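PDB 4YGT: uncharacterized protein YjgB from Bacillus subtilis, which is of unknown function but is probably a secreted lipoprotein, the first structural representative of the DUF4309 family, which belongs to the PepSY clan. Local coordinates for residues 68-79 / 91-100; 135-143 / 152-160. All coordinates share one frame; numbering follows the deposited sequence.

Contact 1 (68-79 / 91-100); sequences LYHWNMGQPGYG and IRYFGTGVER. With EDO (1,2-ethanediol), chain D; EDO (1,2-ethanediol), chain C; SO4 (sulfate ion), chain B.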
loop_
_atom_site.group_PDB
_atom_site.type_symbol
_atom_site.label_atom_id
_atom_site.label_comp_id
_atom_site.label_asym_id
_atom_site.label_seq_id
_atom_site.Cartn_x
_atom_site.Cartn_y
_atom_site.Cartn_z
ATOM N N LEU A 68 -5.817 -6.816 -8.930
ATOM C CA LEU A 68 -5.651 -5.365 -9.053
ATOM C C LEU A 68 -6.972 -4.610 -9.267
ATOM O O LEU A 68 -7.802 -4.970 -10.108
ATOM C CB LEU A 68 -4.664 -5.034 -10.169
ATOM C CG LEU A 68 -3.235 -5.454 -9.915
ATOM C CD1 LEU A 68 -2.485 -5.611 -11.230
ATOM C CD2 LEU A 68 -2.527 -4.482 -8.961
ATOM N N TYR A 69 -7.154 -3.569 -8.447
ATOM C CA TYR A 69 -8.328 -2.708 -8.449
ATOM C C TYR A 69 -7.860 -1.326 -8.793
ATOM O O TYR A 69 -7.037 -0.746 -8.089
ATOM C CB TYR A 69 -9.044 -2.774 -7.095
ATOM C CG TYR A 69 -9.591 -4.155 -6.799
ATOM C CD1 TYR A 69 -10.850 -4.537 -7.246
ATOM C CD2 TYR A 69 -8.842 -5.087 -6.081
ATOM C CE1 TYR A 69 -11.359 -5.806 -6.982
ATOM C CE2 TYR A 69 -9.343 -6.362 -5.801
ATOM C CZ TYR A 69 -10.600 -6.717 -6.260
ATOM O OH TYR A 69 -11.118 -7.954 -5.978
ATOM N N HIS A 70 -8.294 -0.851 -9.947
ATOM C CA HIS A 70 -7.906 0.440 -10.490
ATOM C C HIS A 70 -8.456 1.568 -9.638
ATOM O O HIS A 70 -9.501 1.405 -9.020
ATOM C CB HIS A 70 -8.445 0.558 -11.934
ATOM C CG HIS A 70 -7.705 1.551 -12.765
ATOM N ND1 HIS A 70 -8.056 2.886 -12.776
ATOM C CD2 HIS A 70 -6.646 1.368 -13.587
ATOM C CE1 HIS A 70 -7.208 3.473 -13.603
ATOM N NE2 HIS A 70 -6.334 2.600 -14.108
ATOM N N TRP A 71 -7.768 2.713 -9.611
ATOM C CA TRP A 71 -8.284 3.889 -8.919
ATOM C C TRP A 71 -9.512 4.396 -9.685
ATOM O O TRP A 71 -9.583 4.269 -10.906
ATOM C CB TRP A 71 -7.217 5.002 -8.735
ATOM C CG TRP A 71 -6.389 5.356 -9.950
ATOM C CD1 TRP A 71 -6.839 5.865 -11.138
ATOM C CD2 TRP A 71 -4.950 5.343 -10.037
ATOM N NE1 TRP A 71 -5.776 6.150 -11.969
ATOM C CE2 TRP A 71 -4.603 5.837 -11.317
ATOM C CE3 TRP A 71 -3.918 4.927 -9.159
ATOM C CZ2 TRP A 71 -3.266 5.927 -11.748
ATOM C CZ3 TRP A 71 -2.598 5.030 -9.583
ATOM C CH2 TRP A 71 -2.283 5.516 -10.863
ATOM N N ASN A 72 -10.504 4.884 -8.958
ATOM C CA ASN A 72 -11.750 5.389 -9.545
ATOM C C ASN A 72 -12.133 6.665 -8.799
ATOM O O ASN A 72 -12.399 6.595 -7.602
ATOM C CB ASN A 72 -12.839 4.320 -9.450
ATOM C CG ASN A 72 -14.089 4.645 -10.216
ATOM O OD1 ASN A 72 -14.442 5.807 -10.434
ATOM N ND2 ASN A 72 -14.772 3.612 -10.670
HETATM N N MSE A 73 -12.098 7.828 -9.477
HETATM C CA MSE A 73 -12.349 9.140 -8.872
HETATM C C MSE A 73 -11.399 9.305 -7.652
HETATM O O MSE A 73 -10.195 9.043 -7.768
HETATM C CB MSE A 73 -13.844 9.321 -8.482
HETATM C CG MSE A 73 -14.818 9.307 -9.663
HETATM SE SE MSE A 73 -14.712 10.905 -10.793
HETATM C CE MSE A 73 -16.604 10.989 -11.424
ATOM N N GLY A 74 -11.967 9.643 -6.494
ATOM C CA GLY A 74 -11.238 9.802 -5.239
ATOM C C GLY A 74 -10.981 8.494 -4.523
ATOM O O GLY A 74 -10.354 8.492 -3.455
ATOM N N GLN A 75 -11.465 7.370 -5.104
ATOM C CA GLN A 75 -11.268 6.018 -4.544
ATOM C C GLN A 75 -9.911 5.471 -5.056
ATOM O O GLN A 75 -9.700 5.384 -6.269
ATOM C CB GLN A 75 -12.443 5.074 -4.907
ATOM C CG GLN A 75 -13.870 5.660 -4.778
ATOM C CD GLN A 75 -14.277 5.979 -3.347
ATOM O OE1 GLN A 75 -14.206 5.134 -2.446
ATOM N NE2 GLN A 75 -14.739 7.204 -3.111
ATOM N N PRO A 76 -8.959 5.153 -4.160
ATOM C CA PRO A 76 -7.633 4.725 -4.631
ATOM C C PRO A 76 -7.573 3.303 -5.203
ATOM O O PRO A 76 -8.474 2.489 -5.007
ATOM C CB PRO A 76 -6.776 4.822 -3.363
ATOM C CG PRO A 76 -7.733 4.581 -2.260
ATOM C CD PRO A 76 -9.004 5.227 -2.683
ATOM N N GLY A 77 -6.465 3.025 -5.879
ATOM C CA GLY A 77 -6.160 1.718 -6.424
ATOM C C GLY A 77 -5.563 0.823 -5.367
ATOM O O GLY A 77 -4.891 1.303 -4.451
ATOM N N TYR A 78 -5.844 -0.481 -5.460
ATOM C CA TYR A 78 -5.298 -1.493 -4.546
ATOM C C TYR A 78 -4.899 -2.720 -5.280
ATOM O O TYR A 78 -5.473 -3.036 -6.312
ATOM C CB TYR A 78 -6.263 -1.948 -3.434
ATOM C CG TYR A 78 -6.597 -0.913 -2.404
ATOM C CD1 TYR A 78 -5.798 -0.733 -1.275
ATOM C CD2 TYR A 78 -7.734 -0.138 -2.528
ATOM C CE1 TYR A 78 -6.127 0.222 -0.310
ATOM C CE2 TYR A 78 -8.082 0.793 -1.568
ATOM C CZ TYR A 78 -7.270 0.993 -0.482
ATOM O OH TYR A 78 -7.704 1.966 0.376
ATOM N N GLY A 79 -3.987 -3.455 -4.661
ATOM C CA GLY A 79 -3.507 -4.747 -5.103
ATOM C C GLY A 79 -3.473 -5.673 -3.908
ATOM O O GLY A 79 -3.107 -5.266 -2.808
ATOM N N ILE A 91 -0.646 -6.177 0.798
ATOM C CA ILE A 91 -1.610 -5.169 0.325
ATOM C C ILE A 91 -0.777 -4.059 -0.300
ATOM O O ILE A 91 0.237 -3.666 0.265
ATOM C CB ILE A 91 -2.617 -4.642 1.413
ATOM C CG1 ILE A 91 -3.323 -5.815 2.138
ATOM C CG2 ILE A 91 -3.650 -3.676 0.793
ATOM C CD1 ILE A 91 -4.146 -5.461 3.397
ATOM N N ARG A 92 -1.168 -3.620 -1.494
ATOM C CA ARG A 92 -0.519 -2.567 -2.236
ATOM C C ARG A 92 -1.527 -1.432 -2.464
ATOM O O ARG A 92 -2.595 -1.659 -3.030
ATOM C CB ARG A 92 0.007 -3.159 -3.541
ATOM C CG ARG A 92 1.097 -2.363 -4.203
ATOM C CD ARG A 92 1.811 -3.213 -5.227
ATOM N NE ARG A 92 2.836 -4.083 -4.646
ATOM C CZ ARG A 92 3.549 -4.953 -5.354
ATOM N NH1 ARG A 92 3.317 -5.110 -6.650
ATOM N NH2 ARG A 92 4.463 -5.707 -4.763
ATOM N N TYR A 93 -1.201 -0.226 -1.962
ATOM C CA TYR A 93 -1.970 1.014 -2.056
ATOM C C TYR A 93 -1.362 1.865 -3.184
ATOM O O TYR A 93 -0.192 2.222 -3.106
ATOM C CB TYR A 93 -1.945 1.728 -0.691
ATOM C CG TYR A 93 -2.635 3.069 -0.653
ATOM C CD1 TYR A 93 -4.002 3.164 -0.411
ATOM C CD2 TYR A 93 -1.921 4.248 -0.835
ATOM C CE1 TYR A 93 -4.651 4.399 -0.414
ATOM C CE2 TYR A 93 -2.557 5.490 -0.823
ATOM C CZ TYR A 93 -3.924 5.562 -0.609
ATOM O OH TYR A 93 -4.560 6.785 -0.608
ATOM N N PHE A 94 -2.155 2.193 -4.233
ATOM C CA PHE A 94 -1.635 2.900 -5.399
ATOM C C PHE A 94 -1.973 4.394 -5.459
ATOM O O PHE A 94 -1.514 5.094 -6.374
ATOM C CB PHE A 94 -2.170 2.224 -6.651
ATOM C CG PHE A 94 -1.523 0.881 -6.894
ATOM C CD1 PHE A 94 -0.301 0.787 -7.560
ATOM C CD2 PHE A 94 -2.171 -0.296 -6.531
ATOM C CE1 PHE A 94 0.281 -0.458 -7.803
ATOM C CE2 PHE A 94 -1.593 -1.535 -6.782
ATOM C CZ PHE A 94 -0.380 -1.615 -7.422
ATOM N N GLY A 95 -2.752 4.874 -4.486
ATOM C CA GLY A 95 -3.225 6.250 -4.489
ATOM C C GLY A 95 -4.276 6.413 -5.570
ATOM O O GLY A 95 -4.771 5.417 -6.102
ATOM N N THR A 96 -4.599 7.660 -5.933
ATOM C CA THR A 96 -5.579 7.967 -6.989
ATOM C C THR A 96 -4.858 8.553 -8.225
ATOM O O THR A 96 -3.648 8.829 -8.183
ATOM C CB THR A 96 -6.672 8.925 -6.455
ATOM O OG1 THR A 96 -6.157 10.258 -6.405
ATOM C CG2 THR A 96 -7.191 8.527 -5.075
ATOM N N GLY A 97 -5.610 8.716 -9.312
ATOM C CA GLY A 97 -5.120 9.316 -10.546
ATOM C C GLY A 97 -5.490 10.778 -10.567
ATOM O O GLY A 97 -4.664 11.618 -10.942
ATOM N N VAL A 98 -6.739 11.089 -10.136
ATOM C CA VAL A 98 -7.256 12.454 -10.072
ATOM C C VAL A 98 -6.951 13.046 -8.700
ATOM O O VAL A 98 -7.152 12.390 -7.669
ATOM C CB VAL A 98 -8.748 12.628 -10.474
ATOM C CG1 VAL A 98 -8.958 12.315 -11.946
ATOM C CG2 VAL A 98 -9.691 11.805 -9.610
ATOM N N GLU A 99 -6.426 14.298 -8.708
ATOM C CA GLU A 99 -5.993 15.067 -7.528
ATOM C C GLU A 99 -5.066 14.197 -6.659
ATOM O O GLU A 99 -5.293 14.042 -5.454
ATOM C CB GLU A 99 -7.197 15.614 -6.727
ATOM C CG GLU A 99 -7.789 16.883 -7.308
ATOM C CD GLU A 99 -8.938 17.476 -6.516
ATOM O OE1 GLU A 99 -8.670 18.192 -5.524
ATOM O OE2 GLU A 99 -10.106 17.250 -6.907
ATOM N N ARG A 100 -4.032 13.611 -7.313
ATOM C CA ARG A 100 -3.042 12.713 -6.714
ATOM C C ARG A 100 -2.185 13.440 -5.666
ATOM O O ARG A 100 -1.718 12.793 -4.727
ATOM C CB ARG A 100 -2.152 12.057 -7.790
ATOM C CG ARG A 100 -1.215 10.985 -7.230
ATOM C CD ARG A 100 -0.360 10.300 -8.276
ATOM N NE ARG A 100 0.502 9.250 -7.703
ATOM C CZ ARG A 100 0.124 7.993 -7.483
ATOM N NH1 ARG A 100 -1.125 7.611 -7.731
ATOM N NH2 ARG A 100 0.987 7.110 -7.000
HETATM C C1 EDO D . -9.283 7.964 -10.871
HETATM O O1 EDO D . -8.233 8.608 -10.129
HETATM C C2 EDO D . -9.267 8.269 -12.394
HETATM O O2 EDO D . -8.800 7.148 -13.147
HETATM C C1 EDO C . -12.133 0.312 -5.616
HETATM O O1 EDO C . -11.371 -0.317 -6.623
HETATM C C2 EDO C . -11.536 1.676 -5.264
HETATM O O2 EDO C . -11.344 2.425 -6.455
HETATM S S SO4 B . 5.924 -8.530 -8.092
HETATM O O1 SO4 B . 5.559 -9.935 -8.308
HETATM O O2 SO4 B . 5.020 -7.617 -8.783
HETATM O O3 SO4 B . 5.892 -8.270 -6.648
HETATM O O4 SO4 B . 7.256 -8.254 -8.595
#
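W71 lays one face of its indole over the backbone of T96 and G97 where the antiparallel hairpin of strands 77-82 and 88-95 opens out, a worked example of an aromatic ring packed on bare peptide. G97 CA sits 3.7 Å from the centroid of the five-membered ring of W71, 18° off the normal, a CH-pi contact that leaves no room for a side chain at G97. The indole is brought there by a first torsion of 47°, which sets CG between the backbone N and the carbonyl carbon. R100, extended from CG to NE, crosses the indole at about a right angle, its NH1 3.5 Å from W71 CZ3, while the same NH1 donates to both F94 O and T96 O. With the indole cut back to an alanine here, the T96-G97 peptide is likely to lose its cover and the R100 guanidinium its aromatic neighbour. Further along the hairpin, Y93 points the edge of its ring at the face of Y78, planes at 69° and centroids 5.7 Å apart, and P76 CG rests 3.6 Å from Y93 CE1. On the other face of the sheet, the F94 ring turns its edge to the G77-G79 backbone and meets L68 CD2. The strands themselves are joined beside this ring by the backbone bond from F94 N to G77 O, 2.9 Å.

Contact 2 (135-143 / 152-160); sequences YDTGRYELH and ADHVNLKAK. With EDO (1,2-ethanediol), chain F.
Strands 140-143 and 154-159 run antiparallel at 167°, their axes 4.6 Å apart, as the two arms of a beta hairpin inside the antiparallel sheet, with E141-K158 and H143-N156 as hydrogen-bonded pairs. The side chains then sort by face. On that of L142 and L157, L142 CD2 meets V155 CG1 at 3.8 Å and L157 CD1 at 3.9 Å. L157 CD1 also touches Y140 CB, a position that follows in part from CG of L157 standing anti to the backbone N (chi1 -175°). Helix 14-27 covers this side through A27, which both leucines touch.

The other face is polar. E141 and H143 stand two residues apart on one strand, and H143 NE2 makes a weak hydrogen bond to E141 OE2, which lies in the plane of the imidazole at its edge. The extended aliphatic chain of K158 passes obliquely across this pair, its CE 3.5 Å from both H143 NE2 and E141 OE2. The other ring nitrogen, ND1, is hydrogen-bonded to D132 OD2, and the two bonds together are likely to fix the rotation of the ring. At the chain terminus, K160 bends back across the turn 137-140 and crosses D136 at about a right angle; the carboxylate of D136 is salt-bridged to R121 instead. K160 N donates to R139 O at 2.8 Å, nearly straight at 171°.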
loop_
_atom_site.group_PDB
_atom_site.type_symbol
_atom_site.label_atom_id
_atom_site.label_comp_id
_atom_site.label_asym_id
_atom_site.label_seq_id
_atom_site.Cartn_x
_atom_site.Cartn_y
_atom_site.Cartn_z
ATOM N N TYR A 135 9.202 1.232 7.082
ATOM C CA TYR A 135 8.842 1.572 8.463
ATOM C C TYR A 135 8.294 0.327 9.164
ATOM O O TYR A 135 7.336 -0.249 8.678
ATOM C CB TYR A 135 7.809 2.721 8.497
ATOM C CG TYR A 135 8.439 4.075 8.258
ATOM C CD1 TYR A 135 8.956 4.820 9.311
ATOM C CD2 TYR A 135 8.548 4.599 6.971
ATOM C CE1 TYR A 135 9.565 6.056 9.093
ATOM C CE2 TYR A 135 9.136 5.842 6.744
ATOM C CZ TYR A 135 9.644 6.569 7.808
ATOM O OH TYR A 135 10.235 7.796 7.589
ATOM N N ASP A 136 8.923 -0.114 10.272
ATOM C CA ASP A 136 8.441 -1.290 10.997
ATOM C C ASP A 136 7.218 -0.907 11.824
ATOM O O ASP A 136 7.223 0.143 12.471
ATOM C CB ASP A 136 9.536 -1.911 11.874
ATOM C CG ASP A 136 10.674 -2.591 11.116
ATOM O OD1 ASP A 136 10.449 -3.033 9.957
ATOM O OD2 ASP A 136 11.756 -2.759 11.710
ATOM N N THR A 137 6.150 -1.725 11.741
ATOM C CA THR A 137 4.860 -1.491 12.409
ATOM C C THR A 137 4.369 -2.770 13.135
ATOM O O THR A 137 3.457 -3.467 12.688
ATOM C CB THR A 137 3.816 -0.970 11.391
ATOM O OG1 THR A 137 3.602 -1.971 10.395
ATOM C CG2 THR A 137 4.236 0.338 10.733
ATOM N N GLY A 138 5.011 -3.059 14.250
ATOM C CA GLY A 138 4.719 -4.227 15.069
ATOM C C GLY A 138 5.115 -5.514 14.383
ATOM O O GLY A 138 6.299 -5.741 14.118
ATOM N N ARG A 139 4.111 -6.351 14.081
ATOM C CA ARG A 139 4.263 -7.614 13.362
ATOM C C ARG A 139 4.408 -7.383 11.851
ATOM O O ARG A 139 4.723 -8.322 11.120
ATOM C CB ARG A 139 3.008 -8.475 13.568
ATOM C CG ARG A 139 2.737 -8.940 14.968
ATOM C CD ARG A 139 2.062 -10.283 14.916
ATOM N NE ARG A 139 0.621 -10.157 15.087
ATOM C CZ ARG A 139 -0.200 -11.188 15.227
ATOM N NH1 ARG A 139 0.270 -12.430 15.198
ATOM N NH2 ARG A 139 -1.497 -10.990 15.399
ATOM N N TYR A 140 4.080 -6.167 11.372
ATOM C CA TYR A 140 4.058 -5.858 9.943
ATOM C C TYR A 140 5.079 -4.778 9.573
ATOM O O TYR A 140 5.795 -4.265 10.439
ATOM C CB TYR A 140 2.612 -5.431 9.535
ATOM C CG TYR A 140 1.561 -6.349 10.133
ATOM C CD1 TYR A 140 1.250 -7.568 9.536
ATOM C CD2 TYR A 140 0.956 -6.049 11.356
ATOM C CE1 TYR A 140 0.329 -8.443 10.115
ATOM C CE2 TYR A 140 0.054 -6.931 11.958
ATOM C CZ TYR A 140 -0.261 -8.123 11.330
ATOM O OH TYR A 140 -1.170 -8.986 11.899
ATOM N N GLU A 141 5.172 -4.463 8.266
ATOM C CA GLU A 141 6.057 -3.418 7.763
ATOM C C GLU A 141 5.411 -2.708 6.588
ATOM O O GLU A 141 4.711 -3.329 5.779
ATOM C CB GLU A 141 7.448 -3.951 7.403
ATOM C CG GLU A 141 7.454 -5.352 6.826
ATOM C CD GLU A 141 8.816 -5.882 6.445
ATOM O OE1 GLU A 141 9.776 -5.705 7.232
ATOM O OE2 GLU A 141 8.914 -6.500 5.362
ATOM N N LEU A 142 5.581 -1.380 6.562
ATOM C CA LEU A 142 5.053 -0.494 5.524
ATOM C C LEU A 142 6.173 -0.120 4.615
ATOM O O LEU A 142 7.157 0.476 5.072
ATOM C CB LEU A 142 4.488 0.775 6.129
ATOM C CG LEU A 142 3.057 0.888 6.433
ATOM C CD1 LEU A 142 2.776 2.293 6.855
ATOM C CD2 LEU A 142 2.193 0.542 5.228
ATOM N N HIS A 143 6.044 -0.479 3.349
ATOM C CA HIS A 143 7.046 -0.230 2.333
ATOM C C HIS A 143 6.593 0.921 1.452
ATOM O O HIS A 143 5.709 0.725 0.613
ATOM C CB HIS A 143 7.244 -1.500 1.496
ATOM C CG HIS A 143 7.823 -2.657 2.247
ATOM N ND1 HIS A 143 9.116 -3.093 2.011
ATOM C CD2 HIS A 143 7.253 -3.466 3.169
ATOM C CE1 HIS A 143 9.292 -4.137 2.799
ATOM N NE2 HIS A 143 8.202 -4.400 3.516
ATOM N N ALA A 152 5.726 8.971 -4.048
ATOM C CA ALA A 152 5.405 7.552 -3.847
ATOM C C ALA A 152 4.574 7.007 -5.009
ATOM O O ALA A 152 3.623 7.650 -5.447
ATOM C CB ALA A 152 4.645 7.358 -2.530
ATOM N N ASP A 153 4.934 5.812 -5.488
ATOM C CA ASP A 153 4.236 5.101 -6.559
ATOM C C ASP A 153 3.167 4.222 -5.976
ATOM O O ASP A 153 2.033 4.243 -6.448
ATOM C CB ASP A 153 5.218 4.280 -7.383
ATOM C CG ASP A 153 6.140 5.158 -8.207
ATOM O OD1 ASP A 153 5.750 6.318 -8.513
ATOM O OD2 ASP A 153 7.245 4.704 -8.531
ATOM N N HIS A 154 3.527 3.469 -4.927
ATOM C CA HIS A 154 2.650 2.601 -4.142
ATOM C C HIS A 154 3.258 2.379 -2.758
ATOM O O HIS A 154 4.458 2.593 -2.544
ATOM C CB HIS A 154 2.342 1.257 -4.837
ATOM C CG HIS A 154 3.549 0.505 -5.308
ATOM N ND1 HIS A 154 4.286 -0.301 -4.449
ATOM C CD2 HIS A 154 4.100 0.447 -6.539
ATOM C CE1 HIS A 154 5.250 -0.821 -5.191
ATOM N NE2 HIS A 154 5.165 -0.408 -6.455
ATOM N N VAL A 155 2.402 2.003 -1.814
ATOM C CA VAL A 155 2.752 1.707 -0.426
ATOM C C VAL A 155 2.339 0.265 -0.183
ATOM O O VAL A 155 1.192 -0.080 -0.431
ATOM C CB VAL A 155 2.077 2.690 0.552
ATOM C CG1 VAL A 155 2.529 2.429 1.978
ATOM C CG2 VAL A 155 2.357 4.136 0.165
ATOM N N ASN A 156 3.287 -0.593 0.214
ATOM C CA ASN A 156 3.045 -2.013 0.477
ATOM C C ASN A 156 2.958 -2.346 1.949
ATOM O O ASN A 156 3.716 -1.811 2.752
ATOM C CB ASN A 156 4.138 -2.877 -0.143
ATOM C CG ASN A 156 4.331 -2.694 -1.616
ATOM O OD1 ASN A 156 3.461 -2.173 -2.313
ATOM N ND2 ASN A 156 5.486 -3.123 -2.124
ATOM N N LEU A 157 2.039 -3.256 2.304
ATOM C CA LEU A 157 1.924 -3.758 3.666
ATOM C C LEU A 157 2.063 -5.261 3.664
ATOM O O LEU A 157 1.348 -5.937 2.933
ATOM C CB LEU A 157 0.607 -3.343 4.328
ATOM C CG LEU A 157 0.434 -3.727 5.808
ATOM C CD1 LEU A 157 1.420 -3.009 6.697
ATOM C CD2 LEU A 157 -0.946 -3.452 6.250
ATOM N N LYS A 158 2.990 -5.791 4.487
ATOM C CA LYS A 158 3.175 -7.237 4.617
ATOM C C LYS A 158 3.648 -7.585 6.020
ATOM O O LYS A 158 4.039 -6.691 6.765
ATOM C CB LYS A 158 4.124 -7.804 3.535
ATOM C CG LYS A 158 5.564 -7.311 3.540
ATOM C CD LYS A 158 6.401 -8.217 2.640
ATOM C CE LYS A 158 7.716 -7.614 2.223
ATOM N NZ LYS A 158 8.233 -8.235 0.968
ATOM N N ALA A 159 3.619 -8.877 6.383
ATOM C CA ALA A 159 4.134 -9.319 7.681
ATOM C C ALA A 159 5.648 -9.283 7.688
ATOM O O ALA A 159 6.281 -9.549 6.648
ATOM C CB ALA A 159 3.654 -10.726 7.995
ATOM N N LYS A 160 6.235 -8.922 8.843
ATOM C CA LYS A 160 7.691 -8.931 9.053
ATOM C C LYS A 160 8.241 -10.369 8.879
ATOM O O LYS A 160 7.655 -11.312 9.467
ATOM C CB LYS A 160 8.070 -8.394 10.454
ATOM C CG LYS A 160 8.242 -6.874 10.538
ATOM C CD LYS A 160 9.414 -6.461 11.435
ATOM C CE LYS A 160 9.155 -6.660 12.926
ATOM N NZ LYS A 160 10.387 -6.571 13.783
ATOM O OXT LYS A 160 9.235 -10.547 8.136
HETATM C C1 EDO F . -1.880 -7.092 15.827
HETATM O O1 EDO F . -0.626 -7.780 15.828
HETATM C C2 EDO F . -2.642 -7.270 14.475
HETATM O O2 EDO F . -3.184 -8.578 14.261
#

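Followed from the N terminus, the chain passes helices 14-27 and 46-53 before contact 1 closes the 11-residue connection between its segments. Helix 109-116 and strand 121-124 come next; strand 131-137 then leads into contact 2, which closes a second, shorter connection of eight residues, its second segment running to the C terminus. The two therefore follow in series, neither nested nor crossed, with centres about 17 Å apart on opposite sides of the chain's centre. Strands 88-95 and 152-159 are neighbours, with probable hydrogen bonds from L157 N to I91 O and from Y93 N to V155 O. That pairing makes the two sequential hairpins parts of one antiparallel sheet, and R100 NH2 adds a side-chain bond to A152 O.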